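Local coordinates for putative 2,5-diketo-D-gluconic acid reductase B (PDB 3UP8), which probably reduces methylglyoxal to hydroxyacetone with NADPH, as an aldo/keto reductase of the 2,5-diketo-D-gluconate reductase type, at residues D120-L125 with G150-H154; Y183-L187 with V276-R281; S202-A208 with D244-L248. One frame throughout, in Å; residues are numbered along the deposited sequence.

Contact 1. Residues D120-L125 with G150-H154; sequences DHVDLL and GKVRH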
ATOM      1  N   ASP A 120      11.841 -14.121   9.686  1.00 16.25           N
ATOM      2  CA  ASP A 120      12.360 -14.964   8.594  1.00 16.78           C
ATOM      3  C   ASP A 120      11.582 -14.834   7.269  1.00 15.37           C
ATOM      4  O   ASP A 120      11.966 -15.428   6.269  1.00 15.45           O
ATOM      5  CB  ASP A 120      12.457 -16.430   9.026  1.00 17.18           C
ATOM      6  CG  ASP A 120      11.099 -17.121   9.135  1.00 20.92           C
ATOM      7  OD1 ASP A 120      10.086 -16.501   9.518  1.00 23.87           O
ATOM      8  OD2 ASP A 120      11.051 -18.327   8.820  1.00 26.52           O
ATOM      9  N   HIS A 121      10.503 -14.064   7.278  1.00 14.13           N
ATOM     10  CA  HIS A 121       9.691 -13.864   6.067  1.00 13.82           C
ATOM     11  C   HIS A 121       8.933 -12.551   6.158  1.00 13.52           C
ATOM     12  O   HIS A 121       8.657 -12.043   7.260  1.00 13.04           O
ATOM     13  CB  HIS A 121       8.677 -15.010   5.871  1.00 13.38           C
ATOM     14  CG  HIS A 121       7.587 -15.040   6.898  1.00 14.52           C
ATOM     15  ND1 HIS A 121       7.773 -15.547   8.166  1.00 14.74           N
ATOM     16  CD2 HIS A 121       6.295 -14.629   6.844  1.00 15.99           C
ATOM     17  CE1 HIS A 121       6.648 -15.437   8.855  1.00 15.67           C
ATOM     18  NE2 HIS A 121       5.734 -14.886   8.075  1.00 15.96           N
ATOM     19  N   VAL A 122       8.622 -12.001   4.997  1.00 13.06           N
ATOM     20  CA  VAL A 122       7.627 -10.958   4.903  1.00 13.28           C
ATOM     21  C   VAL A 122       6.354 -11.560   4.319  1.00 13.77           C
ATOM     22  O   VAL A 122       6.394 -12.574   3.628  1.00 13.49           O
ATOM     23  CB  VAL A 122       8.079  -9.758   4.057  1.00 13.46           C
ATOM     24  CG1 VAL A 122       9.229  -9.022   4.754  1.00 14.45           C
ATOM     25  CG2 VAL A 122       8.478 -10.179   2.628  1.00 12.54           C
ATOM     26  N   ASP A 123       5.225 -10.932   4.605  1.00 13.39           N
ATOM     27  CA  ASP A 123       3.989 -11.377   4.005  1.00 13.75           C
ATOM     28  C   ASP A 123       3.932 -11.005   2.531  1.00 13.10           C
ATOM     29  O   ASP A 123       3.403 -11.775   1.739  1.00 13.60           O
ATOM     30  CB  ASP A 123       2.796 -10.825   4.772  1.00 13.36           C
ATOM     31  CG  ASP A 123       2.768 -11.330   6.215  1.00 15.31           C
ATOM     32  OD1 ASP A 123       2.124 -12.360   6.457  1.00 15.01           O
ATOM     33  OD2 ASP A 123       3.430 -10.734   7.086  1.00 15.56           O
ATOM     34  N   LEU A 124       4.513  -9.858   2.174  1.00 12.65           N
ATOM     35  CA  LEU A 124       4.399  -9.313   0.825  1.00 11.67           C
ATOM     36  C   LEU A 124       5.687  -8.616   0.408  1.00 11.73           C
ATOM     37  O   LEU A 124       6.241  -7.809   1.174  1.00 11.51           O
ATOM     38  CB  LEU A 124       3.234  -8.307   0.749  1.00 10.66           C
ATOM     39  CG  LEU A 124       2.842  -7.704  -0.609  1.00 10.17           C
ATOM     40  CD1 LEU A 124       2.597  -8.785  -1.706  1.00  8.11           C
ATOM     41  CD2 LEU A 124       1.599  -6.747  -0.472  1.00  8.54           C
ATOM     42  N   LEU A 125       6.165  -8.936  -0.795  1.00 10.51           N
ATOM     43  CA  LEU A 125       7.348  -8.281  -1.345  1.00 10.50           C
ATOM     44  C   LEU A 125       7.001  -7.713  -2.707  1.00 10.97           C
ATOM     45  O   LEU A 125       6.487  -8.431  -3.570  1.00 10.69           O
ATOM     46  CB  LEU A 125       8.529  -9.252  -1.463  1.00 10.79           C
ATOM     47  CG  LEU A 125       9.865  -8.670  -1.944  1.00 11.70           C
ATOM     48  CD1 LEU A 125      10.441  -7.717  -0.892  1.00  9.37           C
ATOM     49  CD2 LEU A 125      10.891  -9.760  -2.281  1.00 10.19           C
ATOM     50  N   GLY A 150      10.448 -19.550   0.909  1.00 16.06           N
ATOM     51  CA  GLY A 150       9.705 -19.369   2.158  1.00 15.50           C
ATOM     52  C   GLY A 150      10.009 -18.040   2.840  1.00 15.38           C
ATOM     53  O   GLY A 150       9.631 -17.812   3.998  1.00 15.73           O
ATOM     54  N   LYS A 151      10.664 -17.147   2.116  1.00 14.46           N
ATOM     55  CA  LYS A 151      11.074 -15.868   2.668  1.00 15.03           C
ATOM     56  C   LYS A 151      10.031 -14.786   2.422  1.00 14.22           C
ATOM     57  O   LYS A 151      10.060 -13.739   3.053  1.00 13.33           O
ATOM     58  CB  LYS A 151      12.422 -15.456   2.096  1.00 14.97           C
ATOM     59  CG  LYS A 151      13.510 -16.446   2.534  1.00 16.67           C
ATOM     60  CD  LYS A 151      14.859 -16.042   2.039  1.00 18.54           C
ATOM     61  CE  LYS A 151      15.889 -17.126   2.423  1.00 16.80           C
ATOM     62  NZ  LYS A 151      17.146 -16.774   1.765  1.00 16.47           N
ATOM     63  N   VAL A 152       9.107 -15.078   1.515  1.00 13.99           N
ATOM     64  CA  VAL A 152       8.063 -14.146   1.107  1.00 14.05           C
ATOM     65  C   VAL A 152       6.800 -14.967   0.897  1.00 13.91           C
ATOM     66  O   VAL A 152       6.836 -15.953   0.171  1.00 13.95           O
ATOM     67  CB  VAL A 152       8.424 -13.462  -0.234  1.00 14.65           C
ATOM     68  CG1 VAL A 152       7.302 -12.555  -0.702  1.00 14.74           C
ATOM     69  CG2 VAL A 152       9.708 -12.666  -0.114  1.00 14.98           C
ATOM     70  N   ARG A 153       5.686 -14.571   1.522  1.00 12.83           N
ATOM     71  CA  ARG A 153       4.453 -15.341   1.389  1.00 12.95           C
ATOM     72  C   ARG A 153       3.764 -15.015   0.054  1.00 13.00           C
ATOM     73  O   ARG A 153       3.297 -15.912  -0.660  1.00 13.05           O
ATOM     74  CB  ARG A 153       3.510 -15.072   2.577  1.00 13.03           C
ATOM     75  CG  ARG A 153       4.017 -15.600   3.928  1.00 14.74           C
ATOM     76  CD  ARG A 153       3.956 -17.125   4.056  1.00 19.25           C
ATOM     77  NE  ARG A 153       4.594 -17.596   5.301  1.00 21.73           N
ATOM     78  CZ  ARG A 153       5.882 -17.927   5.428  1.00 23.80           C
ATOM     79  NH1 ARG A 153       6.718 -17.852   4.395  1.00 22.81           N
ATOM     80  NH2 ARG A 153       6.343 -18.325   6.611  1.00 25.02           N
ATOM     81  N   HIS A 154       3.723 -13.728  -0.277  1.00 12.93           N
ATOM     82  CA  HIS A 154       3.025 -13.245  -1.461  1.00 13.55           C
ATOM     83  C   HIS A 154       3.907 -12.234  -2.169  1.00 12.91           C
ATOM     84  O   HIS A 154       4.753 -11.591  -1.543  1.00 12.93           O
ATOM     85  CB  HIS A 154       1.710 -12.602  -1.038  1.00 13.73           C
ATOM     86  CG  HIS A 154       0.868 -13.501  -0.204  1.00 14.09           C
ATOM     87  ND1 HIS A 154       0.126 -14.530  -0.738  1.00 13.98           N
ATOM     88  CD2 HIS A 154       0.661 -13.536   1.133  1.00 14.28           C
ATOM     89  CE1 HIS A 154      -0.493 -15.168   0.237  1.00 14.86           C
ATOM     90  NE2 HIS A 154      -0.183 -14.587   1.381  1.00 12.86           N
TER
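Arg-153 lays its guanidinium flat on the imidazole of His-121, with planes 6° apart and centres 3.8 Å from each other, and this stack lies beside the N-terminal start of the paired strands 122-127 and 152-158. Followed outward, Arg-153 CB first meets Asp-123 O at 3.4 Å. CG stands beside its own backbone N, and a bend at chi2 (-72°) folds the chain back over the histidine, with CG and NE passing close to His-121 CD2. CZ then lies above the CD2 side of the ring, and NH2 comes over its centre, 3.5 Å from His-121 CG. NH2 is near ND1 as well, but the angle is too poor for a hydrogen bond, as expected of a group lying over a face. The other branch, NH1, turns to Gly-150 O (2.9 Å), which it meets from above the carbonyl plane. The imidazole is fixed too: its ND1 donates, almost straight at 167°, to Asp-120 OD1, met from above the carboxylate plane; the carboxylate would probably ease a positive charge on the imidazole, which the stacked guanidinium would oppose.

Next to the stack the backbones pair in parallel register. Val-122 N donates to Lys-151 O at 3.0 Å, and Arg-153 N answers to Val-122 O at the same length. The bond from His-154 N to Asp-123 O is weak, at the corner both chains turn. Val-122 CG2 and Val-152 CG2 lie side by side, and Val-152 CG2 also packs on Leu-125 CD2 at 3.8 Å.

The contact joins the two strands of a beta-alpha-beta unit of the TIM barrel, whose connecting helix 136-148 covers Val-152 and Leu-125. Helix 103-117 packs on Val-122, and Leu-124 touches the adjacent strand 91-96 and, two strands away, strand 176-182.

Contact 2. Residues Y183-L187 with V276-R281; sequences YHPYL and VRELAR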
ATOM      1  N   TYR A 183      -2.923   6.859  -5.176  1.00 14.76           N
ATOM      2  CA  TYR A 183      -4.362   6.902  -5.440  1.00 15.13           C
ATOM      3  C   TYR A 183      -5.039   7.761  -4.374  1.00 15.95           C
ATOM      4  O   TYR A 183      -4.908   7.509  -3.177  1.00 15.47           O
ATOM      5  CB  TYR A 183      -4.948   5.484  -5.480  1.00 15.15           C
ATOM      6  CG  TYR A 183      -6.359   5.381  -6.033  1.00 15.56           C
ATOM      7  CD1 TYR A 183      -6.861   6.322  -6.935  1.00 14.96           C
ATOM      8  CD2 TYR A 183      -7.191   4.320  -5.652  1.00 17.48           C
ATOM      9  CE1 TYR A 183      -8.174   6.213  -7.442  1.00 17.10           C
ATOM     10  CE2 TYR A 183      -8.493   4.196  -6.156  1.00 16.86           C
ATOM     11  CZ  TYR A 183      -8.968   5.138  -7.046  1.00 17.44           C
ATOM     12  OH  TYR A 183     -10.258   4.990  -7.513  1.00 20.58           O
ATOM     13  N   HIS A 184      -5.728   8.796  -4.846  1.00 16.76           N
ATOM     14  CA  HIS A 184      -6.415   9.773  -4.004  1.00 17.37           C
ATOM     15  C   HIS A 184      -7.441  10.442  -4.922  1.00 17.69           C
ATOM     16  O   HIS A 184      -7.434  10.198  -6.130  1.00 16.97           O
ATOM     17  CB  HIS A 184      -5.424  10.795  -3.436  1.00 17.30           C
ATOM     18  CG  HIS A 184      -4.489  11.367  -4.458  1.00 18.30           C
ATOM     19  ND1 HIS A 184      -4.886  12.293  -5.402  1.00 18.04           N
ATOM     20  CD2 HIS A 184      -3.169  11.151  -4.676  1.00 18.80           C
ATOM     21  CE1 HIS A 184      -3.856  12.603  -6.171  1.00 19.03           C
ATOM     22  NE2 HIS A 184      -2.800  11.926  -5.749  1.00 17.95           N
ATOM     23  N   PRO A 185      -8.336  11.275  -4.364  1.00 18.28           N
ATOM     24  CA  PRO A 185      -9.417  11.816  -5.210  1.00 18.48           C
ATOM     25  C   PRO A 185      -8.959  12.596  -6.462  1.00 18.79           C
ATOM     26  O   PRO A 185      -9.702  12.658  -7.451  1.00 18.91           O
ATOM     27  CB  PRO A 185     -10.172  12.729  -4.245  1.00 18.76           C
ATOM     28  CG  PRO A 185      -9.947  12.087  -2.888  1.00 18.73           C
ATOM     29  CD  PRO A 185      -8.519  11.618  -2.940  1.00 17.83           C
ATOM     30  N   TYR A 186      -7.747  13.158  -6.435  1.00 18.77           N
ATOM     31  CA  TYR A 186      -7.259  13.986  -7.556  1.00 19.02           C
ATOM     32  C   TYR A 186      -6.570  13.217  -8.687  1.00 18.82           C
ATOM     33  O   TYR A 186      -6.242  13.795  -9.733  1.00 17.99           O
ATOM     34  CB  TYR A 186      -6.396  15.138  -7.021  1.00 19.26           C
ATOM     35  CG  TYR A 186      -7.089  15.816  -5.866  1.00 21.08           C
ATOM     36  CD1 TYR A 186      -8.204  16.642  -6.074  1.00 21.62           C
ATOM     37  CD2 TYR A 186      -6.663  15.593  -4.559  1.00 22.01           C
ATOM     38  CE1 TYR A 186      -8.865  17.238  -4.986  1.00 23.30           C
ATOM     39  CE2 TYR A 186      -7.304  16.164  -3.489  1.00 23.07           C
ATOM     40  CZ  TYR A 186      -8.396  16.986  -3.698  1.00 23.32           C
ATOM     41  OH  TYR A 186      -8.987  17.535  -2.599  1.00 25.36           O
ATOM     42  N   LEU A 187      -6.358  11.914  -8.487  1.00 18.74           N
ATOM     43  CA  LEU A 187      -5.735  11.090  -9.525  1.00 18.61           C
ATOM     44  C   LEU A 187      -6.639   9.935  -9.918  1.00 19.18           C
ATOM     45  O   LEU A 187      -6.848   9.014  -9.131  1.00 18.65           O
ATOM     46  CB  LEU A 187      -4.363  10.575  -9.072  1.00 18.53           C
ATOM     47  CG  LEU A 187      -3.604   9.688 -10.070  1.00 18.76           C
ATOM     48  CD1 LEU A 187      -3.340  10.434 -11.397  1.00 16.72           C
ATOM     49  CD2 LEU A 187      -2.292   9.237  -9.429  1.00 18.07           C
ATOM     50  N   VAL A 276     -16.921  12.553  -5.188  1.00 32.60           N
ATOM     51  CA  VAL A 276     -15.486  12.486  -4.879  1.00 32.41           C
ATOM     52  C   VAL A 276     -14.710  12.079  -6.128  1.00 32.39           C
ATOM     53  O   VAL A 276     -13.630  12.609  -6.387  1.00 32.71           O
ATOM     54  CB  VAL A 276     -15.177  11.574  -3.681  1.00 32.00           C
ATOM     55  CG1 VAL A 276     -13.677  11.429  -3.493  1.00 32.07           C
ATOM     56  CG2 VAL A 276     -15.770  12.160  -2.424  1.00 32.45           C
ATOM     57  N   ARG A 277     -15.288  11.173  -6.913  1.00 32.45           N
ATOM     58  CA  ARG A 277     -14.700  10.723  -8.176  1.00 32.77           C
ATOM     59  C   ARG A 277     -14.490  11.876  -9.181  1.00 32.39           C
ATOM     60  O   ARG A 277     -13.524  11.859  -9.967  1.00 31.81           O
ATOM     61  CB  ARG A 277     -15.566   9.609  -8.781  1.00 33.70           C
ATOM     62  CG  ARG A 277     -14.912   8.823  -9.919  1.00 36.22           C
ATOM     63  CD  ARG A 277     -15.961   8.100 -10.770  1.00 40.75           C
ATOM     64  NE  ARG A 277     -15.591   8.052 -12.196  1.00 45.04           N
ATOM     65  CZ  ARG A 277     -15.767   9.049 -13.074  1.00 46.49           C
ATOM     66  NH1 ARG A 277     -16.305  10.209 -12.701  1.00 47.77           N
ATOM     67  NH2 ARG A 277     -15.388   8.893 -14.340  1.00 48.18           N
ATOM     68  N   GLU A 278     -15.384  12.869  -9.139  1.00 31.53           N
ATOM     69  CA  GLU A 278     -15.310  14.059 -10.011  1.00 31.32           C
ATOM     70  C   GLU A 278     -14.111  14.978  -9.748  1.00 29.63           C
ATOM     71  O   GLU A 278     -13.821  15.864 -10.554  1.00 29.86           O
ATOM     72  CB  GLU A 278     -16.588  14.909  -9.903  1.00 31.81           C
ATOM     73  CG  GLU A 278     -17.874  14.236 -10.363  1.00 36.01           C
ATOM     74  CD  GLU A 278     -17.853  13.787 -11.825  1.00 41.01           C
ATOM     75  OE1 GLU A 278     -17.027  14.303 -12.624  1.00 42.67           O
ATOM     76  OE2 GLU A 278     -18.688  12.914 -12.171  1.00 43.49           O
ATOM     77  N   LEU A 279     -13.442  14.785  -8.614  1.00 28.00           N
ATOM     78  CA  LEU A 279     -12.291  15.605  -8.244  1.00 26.66           C
ATOM     79  C   LEU A 279     -11.014  15.316  -9.041  1.00 26.25           C
ATOM     80  O   LEU A 279     -10.046  16.056  -8.913  1.00 26.07           O
ATOM     81  CB  LEU A 279     -12.013  15.506  -6.735  1.00 26.23           C
ATOM     82  CG  LEU A 279     -13.086  16.059  -5.794  1.00 26.64           C
ATOM     83  CD1 LEU A 279     -12.721  15.774  -4.336  1.00 23.85           C
ATOM     84  CD2 LEU A 279     -13.310  17.556  -6.031  1.00 26.36           C
ATOM     85  N   ALA A 280     -11.013  14.262  -9.859  1.00 25.51           N
ATOM     86  CA  ALA A 280      -9.815  13.866 -10.612  1.00 25.33           C
ATOM     87  C   ALA A 280      -9.350  14.967 -11.577  1.00 25.62           C
ATOM     88  O   ALA A 280     -10.165  15.596 -12.262  1.00 24.63           O
ATOM     89  CB  ALA A 280     -10.041  12.554 -11.347  1.00 24.92           C
ATOM     90  N   ARG A 281      -8.036  15.199 -11.596  1.00 25.57           N
ATOM     91  CA  ARG A 281      -7.416  16.260 -12.391  1.00 26.40           C
ATOM     92  C   ARG A 281      -6.315  15.654 -13.261  1.00 26.28           C
ATOM     93  O   ARG A 281      -5.583  14.763 -12.801  1.00 25.83           O
ATOM     94  CB  ARG A 281      -6.788  17.327 -11.481  1.00 27.04           C
ATOM     95  CG  ARG A 281      -7.728  18.063 -10.512  1.00 30.45           C
ATOM     96  CD  ARG A 281      -8.598  19.109 -11.218  1.00 37.48           C
ATOM     97  NE  ARG A 281      -7.807  20.028 -12.047  1.00 42.20           N
ATOM     98  CZ  ARG A 281      -8.202  20.507 -13.225  1.00 44.38           C
ATOM     99  NH1 ARG A 281      -9.384  20.166 -13.728  1.00 45.19           N
ATOM    100  NH2 ARG A 281      -7.409  21.323 -13.911  1.00 45.47           N
TER
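The 183-187 and 276-281 backbones approach most closely at Tyr-186 and Ala-280, whose CA atoms are 4.0 Å apart, and are joined where Arg-281 N donates to Tyr-186 O at 2.9 Å, nearly straight (169°) but from above the carbonyl plane. Pro-185 presents its ring to the other segment: CB and CG both touch Val-276 CG1, each at 3.8 Å, and CB also meets Leu-279 CD1 at 4.0 Å. Each segment is bent by a type I turn, His-184 to Leu-187 and Arg-277 to Ala-280. In the barrel the contact joins the loop after strand 176-182 to residues running on from helix 270-277, the last helix of the chain. The phenol of Tyr-186 runs alongside Leu-279, with CE1 4.0 Å from Leu-279 CB and CD1 3.4 Å from Leu-279 O. With CG opposite the carbonyl carbon (chi1 -47°), the ring is carried along that leucine. The hydroxyl bonds to Asp-217, and Lys-213 makes a cation-pi contact with the ring. Replacing the ring by an alanine is likely to leave Asp-217 without its hydroxyl mate, Lys-213 without its aromatic face, and a gap beside Leu-279 CB.

Contact 3. Residues S202-A208 with D244-L248; sequences SLTSYYA and DVIVL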
ATOM      1  N   SER A 202      -5.346  -6.787  -6.290  1.00 15.78           N
ATOM      2  CA  SER A 202      -5.845  -5.569  -5.674  1.00 16.23           C
ATOM      3  C   SER A 202      -5.012  -4.357  -6.085  1.00 15.87           C
ATOM      4  O   SER A 202      -3.989  -4.464  -6.768  1.00 15.86           O
ATOM      5  CB  SER A 202      -5.844  -5.697  -4.149  1.00 15.57           C
ATOM      6  OG  SER A 202      -4.520  -5.953  -3.689  1.00 16.48           O
ATOM      7  N   LEU A 203      -5.495  -3.193  -5.679  1.00 15.97           N
ATOM      8  CA  LEU A 203      -4.746  -1.976  -5.758  1.00 16.63           C
ATOM      9  C   LEU A 203      -4.469  -1.503  -4.332  1.00 16.70           C
ATOM     10  O   LEU A 203      -5.390  -1.393  -3.501  1.00 17.18           O
ATOM     11  CB  LEU A 203      -5.567  -0.946  -6.525  1.00 17.62           C
ATOM     12  CG  LEU A 203      -4.937   0.387  -6.875  1.00 18.65           C
ATOM     13  CD1 LEU A 203      -5.705   1.003  -8.046  1.00 18.07           C
ATOM     14  CD2 LEU A 203      -4.931   1.317  -5.664  1.00 20.78           C
ATOM     15  N   THR A 204      -3.202  -1.247  -4.033  1.00 15.70           N
ATOM     16  CA  THR A 204      -2.877  -0.621  -2.775  1.00 15.46           C
ATOM     17  C   THR A 204      -2.578   0.865  -2.975  1.00 15.47           C
ATOM     18  O   THR A 204      -1.686   1.222  -3.732  1.00 15.16           O
ATOM     19  CB  THR A 204      -1.718  -1.314  -2.070  1.00 15.34           C
ATOM     20  OG1 THR A 204      -2.070  -2.680  -1.834  1.00 14.61           O
ATOM     21  CG2 THR A 204      -1.438  -0.626  -0.715  1.00 14.69           C
ATOM     22  N   SER A 205      -3.328   1.708  -2.271  1.00 15.13           N
ATOM     23  CA  SER A 205      -3.212   3.164  -2.386  1.00 15.28           C
ATOM     24  C   SER A 205      -2.173   3.762  -1.441  1.00 15.18           C
ATOM     25  O   SER A 205      -2.162   3.443  -0.248  1.00 14.89           O
ATOM     26  CB  SER A 205      -4.571   3.807  -2.080  1.00 15.73           C
ATOM     27  OG  SER A 205      -4.409   5.183  -1.770  1.00 17.15           O
ATOM     28  N   TYR A 206      -1.314   4.631  -1.980  1.00 14.30           N
ATOM     29  CA  TYR A 206      -0.542   5.561  -1.154  1.00 15.08           C
ATOM     30  C   TYR A 206      -0.881   7.013  -1.525  1.00 15.47           C
ATOM     31  O   TYR A 206      -1.447   7.275  -2.599  1.00 15.07           O
ATOM     32  CB  TYR A 206       0.979   5.293  -1.175  1.00 14.43           C
ATOM     33  CG  TYR A 206       1.700   5.514  -2.501  1.00 14.38           C
ATOM     34  CD1 TYR A 206       2.081   6.794  -2.905  1.00 14.44           C
ATOM     35  CD2 TYR A 206       2.035   4.436  -3.323  1.00 13.72           C
ATOM     36  CE1 TYR A 206       2.758   7.002  -4.112  1.00 15.88           C
ATOM     37  CE2 TYR A 206       2.716   4.634  -4.534  1.00 16.46           C
ATOM     38  CZ  TYR A 206       3.075   5.921  -4.913  1.00 14.38           C
ATOM     39  OH  TYR A 206       3.750   6.145  -6.090  1.00 15.10           O
ATOM     40  N   TYR A 207      -0.539   7.932  -0.619  1.00 15.98           N
ATOM     41  CA  TYR A 207      -0.804   9.382  -0.757  1.00 17.03           C
ATOM     42  C   TYR A 207      -2.297   9.718  -0.780  1.00 17.57           C
ATOM     43  O   TYR A 207      -2.729  10.616  -1.505  1.00 17.47           O
ATOM     44  CB  TYR A 207      -0.117   9.985  -1.998  1.00 16.92           C
ATOM     45  CG  TYR A 207       1.092  10.839  -1.678  1.00 18.52           C
ATOM     46  CD1 TYR A 207       2.286  10.665  -2.372  1.00 20.42           C
ATOM     47  CD2 TYR A 207       1.038  11.832  -0.690  1.00 20.68           C
ATOM     48  CE1 TYR A 207       3.403  11.448  -2.085  1.00 20.98           C
ATOM     49  CE2 TYR A 207       2.150  12.619  -0.392  1.00 21.48           C
ATOM     50  CZ  TYR A 207       3.336  12.412  -1.102  1.00 22.79           C
ATOM     51  OH  TYR A 207       4.455  13.153  -0.820  1.00 20.96           O
ATOM     52  N   ALA A 208      -3.074   8.988   0.010  1.00 18.43           N
ATOM     53  CA  ALA A 208      -4.517   9.242   0.158  1.00 19.87           C
ATOM     54  C   ALA A 208      -4.850  10.727   0.409  1.00 20.78           C
ATOM     55  O   ALA A 208      -5.861  11.221  -0.081  1.00 21.53           O
ATOM     56  CB  ALA A 208      -5.085   8.384   1.270  1.00 19.10           C
ATOM     57  N   ASP A 244     -11.748  -3.980  -3.971  1.00 19.68           N
ATOM     58  CA  ASP A 244     -10.362  -4.353  -4.296  1.00 19.26           C
ATOM     59  C   ASP A 244      -9.315  -3.290  -3.983  1.00 18.02           C
ATOM     60  O   ASP A 244      -8.203  -3.356  -4.516  1.00 16.45           O
ATOM     61  CB  ASP A 244     -10.220  -4.766  -5.772  1.00 19.62           C
ATOM     62  CG  ASP A 244     -11.279  -5.773  -6.203  1.00 23.52           C
ATOM     63  OD1 ASP A 244     -11.270  -6.913  -5.701  1.00 25.57           O
ATOM     64  OD2 ASP A 244     -12.124  -5.403  -7.048  1.00 27.61           O
ATOM     65  N   VAL A 245      -9.668  -2.305  -3.152  1.00 16.72           N
ATOM     66  CA  VAL A 245      -8.734  -1.222  -2.836  1.00 15.97           C
ATOM     67  C   VAL A 245      -8.310  -1.288  -1.384  1.00 15.77           C
ATOM     68  O   VAL A 245      -9.138  -1.465  -0.486  1.00 16.03           O
ATOM     69  CB  VAL A 245      -9.312   0.176  -3.154  1.00 16.09           C
ATOM     70  CG1 VAL A 245      -8.316   1.284  -2.775  1.00 16.99           C
ATOM     71  CG2 VAL A 245      -9.697   0.274  -4.613  1.00 15.66           C
ATOM     72  N   ILE A 246      -7.004  -1.164  -1.178  1.00 15.24           N
ATOM     73  CA  ILE A 246      -6.388  -1.134   0.130  1.00 15.36           C
ATOM     74  C   ILE A 246      -5.807   0.266   0.252  1.00 15.61           C
ATOM     75  O   ILE A 246      -5.389   0.851  -0.752  1.00 15.77           O
ATOM     76  CB  ILE A 246      -5.261  -2.190   0.199  1.00 15.07           C
ATOM     77  CG1 ILE A 246      -5.852  -3.586  -0.018  1.00 14.95           C
ATOM     78  CG2 ILE A 246      -4.472  -2.101   1.503  1.00 15.12           C
ATOM     79  CD1 ILE A 246      -4.999  -4.494  -0.906  1.00 16.42           C
ATOM     80  N   VAL A 247      -5.780   0.806   1.471  1.00 15.53           N
ATOM     81  CA  VAL A 247      -5.226   2.138   1.680  1.00 15.97           C
ATOM     82  C   VAL A 247      -4.133   2.132   2.769  1.00 16.80           C
ATOM     83  O   VAL A 247      -4.279   1.496   3.807  1.00 16.36           O
ATOM     84  CB  VAL A 247      -6.369   3.191   1.954  1.00 16.38           C
ATOM     85  CG1 VAL A 247      -7.157   2.838   3.219  1.00 17.04           C
ATOM     86  CG2 VAL A 247      -5.807   4.599   2.037  1.00 16.91           C
ATOM     87  N   LEU A 248      -3.032   2.821   2.494  1.00 18.04           N
ATOM     88  CA  LEU A 248      -1.957   3.048   3.463  1.00 20.05           C
ATOM     89  C   LEU A 248      -2.080   4.454   4.040  1.00 22.23           C
ATOM     90  O   LEU A 248      -2.290   5.409   3.305  1.00 22.86           O
ATOM     91  CB  LEU A 248      -0.587   2.892   2.788  1.00 18.85           C
ATOM     92  CG  LEU A 248      -0.287   1.494   2.221  1.00 17.95           C
ATOM     93  CD1 LEU A 248       1.079   1.482   1.548  1.00 16.11           C
ATOM     94  CD2 LEU A 248      -0.370   0.433   3.312  1.00 14.24           C
TER
HETATM   95  O   HOH W   1      -2.970   6.209   0.933  1.00 26.68           O
HETATM   96  O   HOH W   2       0.209   7.139   2.017  1.00 24.83           O
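Leu-203 is held by two neighbours across the last two parallel strands of the eight-stranded TIM barrel, whose local axes run 4.5 Å apart at 23°: its N donates to Asp-244 O (172°), and its O accepts from Ile-246 N at 2.8 Å. Two more bonds satisfy the facing groups, Ser-205 N to Ile-246 O at 2.7 Å and Leu-248 N to Ser-205 O. Beyond the strand pairing, water 1 takes over: it accepts from Ala-208 N and donates to Leu-248 O, at 2.6 Å, and to Ser-205 OG. A second water accepts from Tyr-207 N.

The buried hydroxyls find partners beyond the pair. Thr-204 OG1 bonds to Thr-178, Ser-202 OG to Ser-29 and Thr-178, and Ser-205 OG to the carbonyl of Tyr-183, while Asp-244 forms a salt bridge with Arg-197. On the face of Thr-204 and Ile-246, Thr-204 crosses its neighbours at a slant. It turns OG1 beside its backbone N (chi1 -59°), which puts CG2 opposite that N and against Leu-248 CG, 3.8 Å away. On the face of Ser-205 and Val-247, helix 231-240 covers both residues. Here Val-247 CG2 touches the methyl CB of Ala-208 at 3.9 Å.

Contacts 1 and 3 pair strands four with five and seven with eight of one closed parallel sheet; their centres are 20 Å apart, their nearest atoms about 6 Å. Contact 2 stands outside that pairing, yet touches contact 3: Tyr-183 N lies 3.0 Å from Tyr-206 O, a probable hydrogen bond, and contact 3 is nested within the chain loop that contact 2 closes. Contacts 1 and 2 lie on opposite sides of the chain's centre, centres 33 Å apart. Both barrel contacts border the predicted active site: side chain to side chain, Leu-248 is about 5 Å from Lys-95, predicted to lower the tyrosine's pKa, and 6 Å from Tyr-70, the predicted proton donor; Leu-125 is about 6 Å from Lys-95.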